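PDB 6I60: alpha-rhamnosidase from Dictyoglomus thermophilum, which probably hydrolyses terminal non-reducing alpha-L-rhamnose residues of alpha-L-rhamnosides, such as rhamnosylated natural flavonoids. Local coordinates for residues 412-416 / 429-434; 857-861 / 873-877; 614-619 / 805-809; 206-212 / 232-238. One frame throughout, in Å; residues are numbered along the deposited sequence.

Interaction 1: 412-416 / 429-434; sequences LATDV and PRFTYH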
# COMPACT_ATOMS: atom_id res chain seq x y z
N LEU A 412 -10.09 21.64 -7.81
CA LEU A 412 -11.23 21.80 -8.71
C LEU A 412 -11.92 20.47 -8.97
O LEU A 412 -13.14 20.35 -8.81
CB LEU A 412 -10.78 22.45 -10.02
CG LEU A 412 -10.91 23.97 -10.10
CD1 LEU A 412 -10.84 24.42 -11.55
CD2 LEU A 412 -12.19 24.44 -9.44
N ALA A 413 -11.15 19.46 -9.38
CA ALA A 413 -11.66 18.10 -9.59
C ALA A 413 -12.79 18.08 -10.62
O ALA A 413 -13.79 17.38 -10.46
CB ALA A 413 -12.11 17.46 -8.28
N THR A 414 -12.64 18.87 -11.68
CA THR A 414 -13.58 18.87 -12.79
C THR A 414 -12.86 18.54 -14.09
O THR A 414 -11.75 19.03 -14.33
CB THR A 414 -14.30 20.23 -12.92
OG1 THR A 414 -13.46 21.16 -13.61
CG2 THR A 414 -14.65 20.79 -11.56
N ASP A 415 -13.49 17.71 -14.91
CA ASP A 415 -12.98 17.36 -16.23
C ASP A 415 -13.91 17.92 -17.30
O ASP A 415 -15.13 17.92 -17.14
CB ASP A 415 -12.86 15.84 -16.39
CG ASP A 415 -11.92 15.22 -15.36
OD1 ASP A 415 -10.83 15.79 -15.14
OD2 ASP A 415 -12.27 14.18 -14.78
N VAL A 416 -13.32 18.41 -18.39
CA VAL A 416 -14.05 19.06 -19.46
C VAL A 416 -13.72 18.36 -20.77
O VAL A 416 -12.54 18.16 -21.09
CB VAL A 416 -13.72 20.57 -19.55
CG1 VAL A 416 -14.16 21.14 -20.89
CG2 VAL A 416 -14.36 21.32 -18.40
N PRO A 429 -10.54 10.73 -18.51
CA PRO A 429 -9.31 11.46 -18.21
C PRO A 429 -8.13 10.51 -18.04
O PRO A 429 -8.28 9.37 -17.60
CB PRO A 429 -9.63 12.18 -16.89
CG PRO A 429 -11.12 12.14 -16.77
CD PRO A 429 -11.55 10.88 -17.45
N ARG A 430 -6.94 11.01 -18.41
CA ARG A 430 -5.73 10.20 -18.39
C ARG A 430 -4.63 10.76 -17.50
O ARG A 430 -3.70 10.01 -17.17
CB ARG A 430 -5.17 10.05 -19.81
CG ARG A 430 -5.15 11.35 -20.58
CD ARG A 430 -4.25 11.28 -21.81
NE ARG A 430 -4.75 10.37 -22.84
CZ ARG A 430 -5.88 10.54 -23.52
NH1 ARG A 430 -6.66 11.58 -23.29
NH2 ARG A 430 -6.23 9.64 -24.43
N PHE A 431 -4.70 12.02 -17.09
CA PHE A 431 -3.65 12.67 -16.32
C PHE A 431 -4.17 13.25 -15.02
O PHE A 431 -3.67 14.27 -14.54
CB PHE A 431 -2.96 13.75 -17.16
CG PHE A 431 -2.18 13.21 -18.33
CD1 PHE A 431 -1.36 12.11 -18.18
CD2 PHE A 431 -2.27 13.82 -19.57
CE1 PHE A 431 -0.64 11.61 -19.26
CE2 PHE A 431 -1.56 13.32 -20.65
CZ PHE A 431 -0.74 12.22 -20.49
N THR A 432 -5.17 12.61 -14.42
CA THR A 432 -5.75 13.08 -13.17
C THR A 432 -6.53 11.94 -12.53
O THR A 432 -6.75 10.89 -13.14
CB THR A 432 -6.66 14.29 -13.39
OG1 THR A 432 -7.30 14.64 -12.16
CG2 THR A 432 -7.71 13.98 -14.43
N TYR A 433 -6.94 12.16 -11.29
CA TYR A 433 -7.85 11.24 -10.61
C TYR A 433 -8.55 12.00 -9.49
O TYR A 433 -8.02 12.97 -8.95
CB TYR A 433 -7.11 10.01 -10.07
CG TYR A 433 -6.36 10.20 -8.78
CD1 TYR A 433 -6.94 9.90 -7.55
CD2 TYR A 433 -5.04 10.66 -8.78
CE1 TYR A 433 -6.25 10.07 -6.37
CE2 TYR A 433 -4.34 10.82 -7.59
CZ TYR A 433 -4.96 10.53 -6.39
OH TYR A 433 -4.27 10.69 -5.21
N HIS A 434 -9.76 11.54 -9.15
CA HIS A 434 -10.57 12.18 -8.13
C HIS A 434 -11.08 11.13 -7.15
O HIS A 434 -11.22 9.95 -7.49
CB HIS A 434 -11.76 12.95 -8.73
CG HIS A 434 -11.49 13.52 -10.09
ND1 HIS A 434 -10.77 14.68 -10.28
CD2 HIS A 434 -11.85 13.09 -11.32
CE1 HIS A 434 -10.69 14.94 -11.58
NE2 HIS A 434 -11.34 13.99 -12.23
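A histidine–carboxylate hydrogen bond between H434 and D415 ties strand 414-418 to the start of strand 434-436. NE2 of H434 donates to OD2 of D415 over 2.7 Å with an N-H...O angle of 156°. The oxygen is met on its syn side, but the donor lies 29° out of the carboxylate plane, and the carboxylate and imidazole planes are turned 46° from each other. The two side chains approach from opposite directions; CG of D415, anti to its carbonyl carbon, carries the carboxylate toward the imidazole. Both segments belong to the concanavalin-like domain of bacterial alpha-L-rhamnosidases, where this buried contact fastens the loop leading from strand 425-427 into strand 434-436 onto strand 414-418. The other carboxylate oxygen, OD1, accepts from the backbone N of E303, which links the same carboxylate to strand 302-306 as well. P429 packs crosswise against the carboxylate, its CG beside OD2, and T432 lays CG2 at 3.7 Å from OD1 of D415. Around the far nitrogen of the imidazole, A413 closes in with its CB 3.7 Å from ND1 of H434, and its carbonyl O sits over the rim of one ring face. H393 stacks on the ring of H434 and also takes A413 O as the acceptor for its ND1.

Interaction 2: 857-861 / 873-877; sequences LKYAK and INWQK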
# COMPACT_ATOMS: atom_id res chain seq x y z
N LEU A 857 -21.35 -12.56 19.47
CA LEU A 857 -20.78 -13.12 18.25
C LEU A 857 -21.06 -14.61 18.16
O LEU A 857 -20.96 -15.34 19.15
CB LEU A 857 -19.27 -12.87 18.20
CG LEU A 857 -18.83 -11.44 17.90
CD1 LEU A 857 -17.31 -11.35 17.84
CD2 LEU A 857 -19.45 -10.94 16.61
N LYS A 858 -21.41 -15.07 16.96
CA LYS A 858 -21.69 -16.48 16.72
C LYS A 858 -20.64 -17.16 15.85
O LYS A 858 -20.39 -18.35 16.04
CB LYS A 858 -23.06 -16.64 16.05
CG LYS A 858 -24.20 -15.97 16.80
CD LYS A 858 -25.56 -16.41 16.27
CE LYS A 858 -26.06 -15.46 15.18
NZ LYS A 858 -26.77 -14.28 15.76
N TYR A 859 -20.02 -16.44 14.92
CA TYR A 859 -19.00 -17.01 14.06
C TYR A 859 -18.07 -15.91 13.59
O TYR A 859 -18.40 -14.72 13.65
CB TYR A 859 -19.62 -17.74 12.85
CG TYR A 859 -20.45 -16.85 11.96
CD1 TYR A 859 -19.86 -16.11 10.94
CD2 TYR A 859 -21.83 -16.76 12.12
CE1 TYR A 859 -20.61 -15.29 10.13
CE2 TYR A 859 -22.59 -15.94 11.30
CZ TYR A 859 -21.98 -15.21 10.31
OH TYR A 859 -22.72 -14.39 9.49
N ALA A 860 -16.90 -16.32 13.10
CA ALA A 860 -15.92 -15.41 12.52
C ALA A 860 -14.86 -16.23 11.81
O ALA A 860 -14.51 -17.32 12.26
CB ALA A 860 -15.27 -14.52 13.59
N LYS A 861 -14.35 -15.70 10.70
CA LYS A 861 -13.32 -16.39 9.94
C LYS A 861 -12.37 -15.37 9.32
O LYS A 861 -12.80 -14.33 8.81
CB LYS A 861 -13.92 -17.26 8.83
CG LYS A 861 -12.91 -17.61 7.73
CD LYS A 861 -13.58 -18.02 6.44
CE LYS A 861 -12.65 -18.85 5.58
NZ LYS A 861 -13.37 -19.57 4.49
N ILE A 873 -8.59 -19.52 9.82
CA ILE A 873 -9.17 -19.76 11.14
C ILE A 873 -10.68 -19.63 11.03
O ILE A 873 -11.19 -18.71 10.38
CB ILE A 873 -8.62 -18.79 12.21
CG1 ILE A 873 -9.22 -19.10 13.58
CG2 ILE A 873 -8.87 -17.34 11.81
CD1 ILE A 873 -8.25 -18.95 14.72
N ASN A 874 -11.40 -20.58 11.63
CA ASN A 874 -12.86 -20.56 11.67
C ASN A 874 -13.30 -21.00 13.06
O ASN A 874 -12.73 -21.94 13.62
CB ASN A 874 -13.48 -21.49 10.62
CG ASN A 874 -12.91 -21.29 9.24
OD1 ASN A 874 -13.50 -20.60 8.41
ND2 ASN A 874 -11.76 -21.90 8.97
N TRP A 875 -14.32 -20.34 13.60
CA TRP A 875 -14.86 -20.76 14.89
C TRP A 875 -16.35 -20.45 14.94
O TRP A 875 -16.81 -19.44 14.40
CB TRP A 875 -14.13 -20.09 16.06
CG TRP A 875 -14.23 -18.59 16.12
CD1 TRP A 875 -13.31 -17.70 15.66
CD2 TRP A 875 -15.29 -17.82 16.69
NE1 TRP A 875 -13.73 -16.41 15.90
CE2 TRP A 875 -14.95 -16.46 16.53
CE3 TRP A 875 -16.49 -18.14 17.32
CZ2 TRP A 875 -15.77 -15.43 16.98
CZ3 TRP A 875 -17.31 -17.11 17.76
CH2 TRP A 875 -16.94 -15.77 17.59
N GLN A 876 -17.10 -21.34 15.59
CA GLN A 876 -18.53 -21.19 15.82
C GLN A 876 -18.80 -21.37 17.30
O GLN A 876 -18.19 -22.23 17.95
CB GLN A 876 -19.34 -22.20 15.02
CG GLN A 876 -19.75 -21.73 13.63
CD GLN A 876 -20.27 -22.87 12.77
OE1 GLN A 876 -19.73 -23.15 11.70
NE2 GLN A 876 -21.32 -23.53 13.24
N LYS A 877 -19.73 -20.58 17.84
CA LYS A 877 -20.06 -20.60 19.26
C LYS A 877 -21.56 -20.85 19.40
O LYS A 877 -22.37 -20.00 19.02
CB LYS A 877 -19.65 -19.31 19.95
CG LYS A 877 -19.80 -19.33 21.46
CD LYS A 877 -19.73 -17.93 22.05
CE LYS A 877 -20.06 -17.93 23.54
NZ LYS A 877 -21.51 -18.16 23.79
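W875 reaches across its strand pair to lie against A860, and this indole is the tight part of the contact. CG of W875 stands between the backbone N and the carbonyl carbon (chi1 62°), which folds the ring system back over segment 857-861. A860 N lies 3.9 Å above the ring plane over its centre, while A860 CB touches CE2 of W875 at 3.5 Å. At the edge of the ring, L857 brings CB to 3.8 Å from CH2 of W875. The indole N-H is satisfied by I834 O, at the end of helix 826-835.

The backbone ladder is antiparallel. K877 N donates to K858 O over 2.9 Å, whereas the reciprocal bonds of the hydrogen-bonded pair A860 and W875 are weak.

On the other face of the sheet the packing is looser and more open to solvent. Y859 and Q876 meet only through CB and CG, 4.1 Å apart. K861 runs extended alongside N874, its CG near OD1, and the amide nitrogen of N874 is held by R885 O and E872 OE2.

The hairpin of strands 859-866 and 869-877 lies within an antiparallel sheet of the C-terminal domain: strand 466-470 pairs with it through K861 and I469, and strand 882-888 flanks the other side through N874 with R885 and Q876 with S883.

Interaction 3: 614-619 / 805-809; sequences CQPGTV and ERWEK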
# COMPACT_ATOMS: atom_id res chain seq x y z
N CYS A 614 -6.45 14.38 16.22
CA CYS A 614 -7.90 14.28 16.02
C CYS A 614 -8.56 13.35 17.04
O CYS A 614 -9.15 12.33 16.71
CB CYS A 614 -8.22 13.83 14.59
SG CYS A 614 -7.80 15.07 13.35
N GLN A 615 -8.43 13.74 18.31
CA GLN A 615 -9.26 13.15 19.35
C GLN A 615 -10.69 13.68 19.20
O GLN A 615 -10.91 14.71 18.55
CB GLN A 615 -8.70 13.48 20.73
CG GLN A 615 -7.21 13.20 20.88
CD GLN A 615 -6.70 13.48 22.28
OE1 GLN A 615 -7.17 14.40 22.95
NE2 GLN A 615 -5.74 12.68 22.73
N PRO A 616 -11.67 12.98 19.77
CA PRO A 616 -13.07 13.44 19.63
C PRO A 616 -13.24 14.87 20.12
O PRO A 616 -12.95 15.20 21.27
CB PRO A 616 -13.85 12.44 20.50
CG PRO A 616 -13.02 11.21 20.47
CD PRO A 616 -11.59 11.67 20.43
N GLY A 617 -13.72 15.72 19.22
CA GLY A 617 -14.01 17.10 19.57
C GLY A 617 -12.82 18.02 19.56
O GLY A 617 -12.83 19.04 20.25
N THR A 618 -11.79 17.71 18.77
CA THR A 618 -10.57 18.50 18.76
C THR A 618 -9.74 18.10 17.55
O THR A 618 -10.02 17.11 16.87
CB THR A 618 -9.76 18.30 20.05
OG1 THR A 618 -8.81 19.36 20.19
CG2 THR A 618 -9.03 16.97 20.00
N VAL A 619 -8.71 18.90 17.28
CA VAL A 619 -7.67 18.58 16.31
C VAL A 619 -6.33 18.35 17.00
O VAL A 619 -5.70 17.32 16.82
CB VAL A 619 -7.56 19.69 15.24
CG1 VAL A 619 -6.25 19.58 14.49
CG2 VAL A 619 -8.73 19.61 14.27
N GLU A 805 -12.00 11.52 8.32
CA GLU A 805 -10.83 12.11 8.95
C GLU A 805 -11.09 12.45 10.41
O GLU A 805 -10.19 12.32 11.25
CB GLU A 805 -10.39 13.35 8.18
CG GLU A 805 -9.25 14.13 8.81
CD GLU A 805 -8.74 15.24 7.91
OE1 GLU A 805 -9.44 15.58 6.94
OE2 GLU A 805 -7.63 15.76 8.18
N ARG A 806 -12.32 12.87 10.74
CA ARG A 806 -12.69 13.26 12.09
C ARG A 806 -13.88 12.44 12.57
O ARG A 806 -14.68 11.95 11.77
CB ARG A 806 -13.03 14.75 12.15
CG ARG A 806 -12.26 15.60 11.15
CD ARG A 806 -10.96 16.10 11.75
NE ARG A 806 -11.16 16.58 13.11
CZ ARG A 806 -11.56 17.80 13.42
NH1 ARG A 806 -11.80 18.69 12.47
NH2 ARG A 806 -11.72 18.14 14.69
N TRP A 807 -13.98 12.30 13.90
CA TRP A 807 -15.11 11.58 14.47
C TRP A 807 -16.42 12.31 14.22
O TRP A 807 -17.45 11.68 13.96
CB TRP A 807 -14.89 11.38 15.97
CG TRP A 807 -13.70 10.54 16.32
CD1 TRP A 807 -12.52 10.97 16.86
CD2 TRP A 807 -13.57 9.12 16.17
NE1 TRP A 807 -11.67 9.91 17.05
CE2 TRP A 807 -12.29 8.76 16.64
CE3 TRP A 807 -14.41 8.11 15.69
CZ2 TRP A 807 -11.83 7.45 16.63
CZ3 TRP A 807 -13.96 6.81 15.68
CH2 TRP A 807 -12.67 6.49 16.15
N GLU A 808 -16.40 13.64 14.28
CA GLU A 808 -17.61 14.43 14.09
C GLU A 808 -17.99 14.50 12.62
O GLU A 808 -17.12 14.54 11.74
CB GLU A 808 -17.41 15.84 14.64
CG GLU A 808 -16.99 15.89 16.10
CD GLU A 808 -15.48 15.80 16.28
OE1 GLU A 808 -14.74 16.28 15.39
OE2 GLU A 808 -15.04 15.25 17.31
N LYS A 809 -19.29 14.51 12.35
CA LYS A 809 -19.78 14.68 10.99
C LYS A 809 -19.57 16.12 10.56
O LYS A 809 -20.22 17.04 11.08
CB LYS A 809 -21.26 14.29 10.91
CG LYS A 809 -21.93 14.68 9.60
CD LYS A 809 -22.73 13.53 9.03
CE LYS A 809 -23.78 14.03 8.05
NZ LYS A 809 -24.58 12.90 7.49
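R806, C614 and W807 bury the most surface where segments 614-619 and 805-809 meet. The arginine chain folds at two torsions (chi2 -90°, chi3 -43°), which turns its guanidinium toward the end of the 614-619 segment. There NH2 of R806 makes a weak hydrogen bond of 3.0 Å to T618 O, which lies at the edge of the group near its plane. One guanidinium face is covered by V619, whose CG2 sits 3.3 Å above the plane, offset toward the rim, the two side chains crossing at about a right angle. C614 directs its thiol at the same arginine, with SG 3.7 Å from NE of R806.

Residues Q615 to T618 form a type II beta turn within a loop between helices 586-599 and 626-648 of the six-hairpin glycosidase domain, an (alpha/alpha)6 barrel in this family; segment 805-809 belongs to another inter-helix loop, between helices 792-797 and 826-835.

W807 packs beside the turn. Its ring and P616 run side by side in the same direction, CG of P616 lying 3.7 Å from CD1 of W807, and the indole is enclosed further by F792, edge-to-face, and by F823. E808 completes the set. Bent at chi2 (87°), it brings OE2 to the backbone N of G617 in the turn, a hydrogen bond modelled so short that its length is doubtful; Y789 OH bonds to the same oxygen. The other oxygen, OE1, forms a long salt bridge with R806 NH2, but it lies well out of the guanidinium plane, leaving attraction of charge without a directed N-H.

Interaction 4: 206-212 / 232-238; sequences INGERIG and YDVSKNI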
# COMPACT_ATOMS: atom_id res chain seq x y z
N ILE A 206 2.48 2.44 -29.78
CA ILE A 206 3.35 1.89 -30.82
C ILE A 206 2.46 1.41 -31.96
O ILE A 206 1.65 0.49 -31.78
CB ILE A 206 4.23 0.74 -30.30
CG1 ILE A 206 5.38 1.29 -29.46
CG2 ILE A 206 4.76 -0.09 -31.46
CD1 ILE A 206 6.47 0.29 -29.18
N ASN A 207 2.61 2.03 -33.13
CA ASN A 207 1.83 1.68 -34.32
C ASN A 207 0.33 1.79 -34.08
O ASN A 207 -0.46 1.08 -34.70
CB ASN A 207 2.19 0.28 -34.83
CG ASN A 207 3.61 0.20 -35.37
OD1 ASN A 207 4.06 1.10 -36.09
ND2 ASN A 207 4.31 -0.87 -35.03
N GLY A 208 -0.07 2.69 -33.18
CA GLY A 208 -1.46 3.00 -32.95
C GLY A 208 -2.07 2.36 -31.72
O GLY A 208 -3.13 2.80 -31.27
N GLU A 209 -1.44 1.33 -31.16
CA GLU A 209 -1.99 0.59 -30.04
C GLU A 209 -1.37 1.06 -28.73
O GLU A 209 -0.16 1.32 -28.66
CB GLU A 209 -1.77 -0.91 -30.21
CG GLU A 209 -2.31 -1.47 -31.51
CD GLU A 209 -1.36 -2.47 -32.15
OE1 GLU A 209 -1.82 -3.55 -32.55
OE2 GLU A 209 -0.15 -2.16 -32.25
N ARG A 210 -2.20 1.18 -27.70
CA ARG A 210 -1.70 1.48 -26.36
C ARG A 210 -0.92 0.29 -25.82
O ARG A 210 -1.27 -0.86 -26.07
CB ARG A 210 -2.86 1.83 -25.43
CG ARG A 210 -2.48 2.76 -24.28
CD ARG A 210 -3.46 2.60 -23.13
NE ARG A 210 -3.36 3.67 -22.14
CZ ARG A 210 -2.79 3.54 -20.94
NH1 ARG A 210 -2.75 4.57 -20.11
NH2 ARG A 210 -2.27 2.37 -20.58
N ILE A 211 0.14 0.58 -25.07
CA ILE A 211 1.10 -0.44 -24.69
C ILE A 211 0.84 -0.94 -23.28
O ILE A 211 0.67 -2.14 -23.05
CB ILE A 211 2.54 0.09 -24.83
CG1 ILE A 211 2.86 0.38 -26.30
CG2 ILE A 211 3.54 -0.90 -24.25
CD1 ILE A 211 2.70 -0.81 -27.22
N GLY A 212 0.82 -0.02 -22.32
CA GLY A 212 0.79 -0.42 -20.92
C GLY A 212 -0.59 -0.85 -20.46
O GLY A 212 -1.62 -0.38 -20.94
N TYR A 232 8.50 -2.13 -20.99
CA TYR A 232 7.37 -2.82 -21.60
C TYR A 232 7.86 -3.81 -22.64
O TYR A 232 8.91 -3.63 -23.26
CB TYR A 232 6.41 -1.82 -22.24
CG TYR A 232 5.66 -0.96 -21.26
CD1 TYR A 232 4.64 -1.48 -20.47
CD2 TYR A 232 5.98 0.39 -21.11
CE1 TYR A 232 3.96 -0.69 -19.57
CE2 TYR A 232 5.30 1.18 -20.21
CZ TYR A 232 4.29 0.64 -19.44
OH TYR A 232 3.61 1.43 -18.54
N ASP A 233 7.07 -4.87 -22.83
CA ASP A 233 7.33 -5.87 -23.86
C ASP A 233 6.49 -5.52 -25.08
O ASP A 233 5.27 -5.69 -25.06
CB ASP A 233 7.01 -7.28 -23.35
CG ASP A 233 6.84 -8.28 -24.47
OD1 ASP A 233 7.70 -8.32 -25.38
OD2 ASP A 233 5.85 -9.04 -24.44
N VAL A 234 7.14 -5.03 -26.13
CA VAL A 234 6.45 -4.60 -27.33
C VAL A 234 6.88 -5.46 -28.51
O VAL A 234 6.93 -4.99 -29.65
CB VAL A 234 6.71 -3.11 -27.61
CG1 VAL A 234 6.08 -2.25 -26.53
CG2 VAL A 234 8.20 -2.84 -27.71
N SER A 235 7.19 -6.73 -28.23
CA SER A 235 7.61 -7.64 -29.29
C SER A 235 6.53 -7.77 -30.36
O SER A 235 6.73 -7.42 -31.52
CB SER A 235 7.96 -9.01 -28.70
OG SER A 235 9.08 -8.92 -27.84
N LYS A 236 5.35 -8.26 -29.97
CA LYS A 236 4.27 -8.47 -30.92
C LYS A 236 3.56 -7.16 -31.26
O LYS A 236 2.34 -7.13 -31.42
CB LYS A 236 3.26 -9.49 -30.38
CG LYS A 236 3.80 -10.90 -30.23
CD LYS A 236 4.72 -11.28 -31.39
CE LYS A 236 4.31 -12.61 -32.00
NZ LYS A 236 4.46 -12.60 -33.49
N ASN A 237 4.33 -6.08 -31.37
CA ASN A 237 3.79 -4.78 -31.76
C ASN A 237 4.65 -4.10 -32.81
O ASN A 237 4.40 -2.93 -33.14
CB ASN A 237 3.65 -3.85 -30.55
CG ASN A 237 2.44 -4.19 -29.69
OD1 ASN A 237 2.55 -4.29 -28.47
ND2 ASN A 237 1.29 -4.36 -30.33
N ILE A 238 5.65 -4.78 -33.36
CA ILE A 238 6.69 -4.12 -34.15
C ILE A 238 6.31 -3.93 -35.61
O ILE A 238 6.73 -2.94 -36.23
CB ILE A 238 8.01 -4.91 -34.00
CG1 ILE A 238 8.65 -4.61 -32.64
CG2 ILE A 238 8.99 -4.58 -35.12
CD1 ILE A 238 8.68 -3.14 -32.29
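I211 and I206 point into segment 232-238, where each crosses V234 at about a right angle. CG1 of V234 receives both: CG2 of I211 and CD1 of I206 each lie 3.7 Å from it. I211 takes its position with CG2 anti to the backbone N and CG1 anti to the carbonyl carbon (chi1 -65°), and this also lays CG2 against CB of Y232 at 3.6 Å, the two side chains meeting at a slant. Along the same ring G212 follows with its backbone, CA 3.5 Å from CE1 of Y232 and its N over one face.

N237 passes I211 in the reverse direction, with I211 CD1 next to the amide oxygen. I206 crosses N237 nearly at right angles, CG2 coming close to the backbone O of N237. Toward the outside, the carboxylate of E209 and the amide of N237 are turned 70° apart, with E209 OE2 3.3 Å from N237 ND2.

The backbone O of N237 is gripped by N207, whose ND2 donates to it over 2.8 Å, the acceptor lying close to the amide plane of N207; a weak second bond runs to I238 O. N207 and G208 are the two central residues of a type I' turn from I206 to E209, so the asparagine fastens the tip of a tight hairpin to the chain that follows strand 226-233.

Strand 242-250 flanks the hairpin, binding N207 through A244 and packing I245 on I206, while strand 189-199 lies against V234 through A192 and V194; Y232 touches L204 of strand 201-206 and shares a hydroxyl hydrogen bond with Y202.

Overall arrangement
Along the chain the contacts come in the order 4, 1, 3, 2, one in each of four successive family regions: the N-terminal rhamnosidase domain, the concanavalin-like domain, the six-hairpin glycosidase domain and the C-terminal domain. Interactions 1 and 4 are the closest pair, with nearest atoms about 6 Å apart and centres 26 Å apart. E203 connects their surroundings, pairing with R430 through one carboxylate oxygen and with R210 through the other. Interaction 3 lies on the other side of the chain's centre from interaction 4, about 50 Å between centres, and interaction 2 is 33 Å from interaction 3, centre to centre. The four contacts are thus local to separate regions of a multidomain chain.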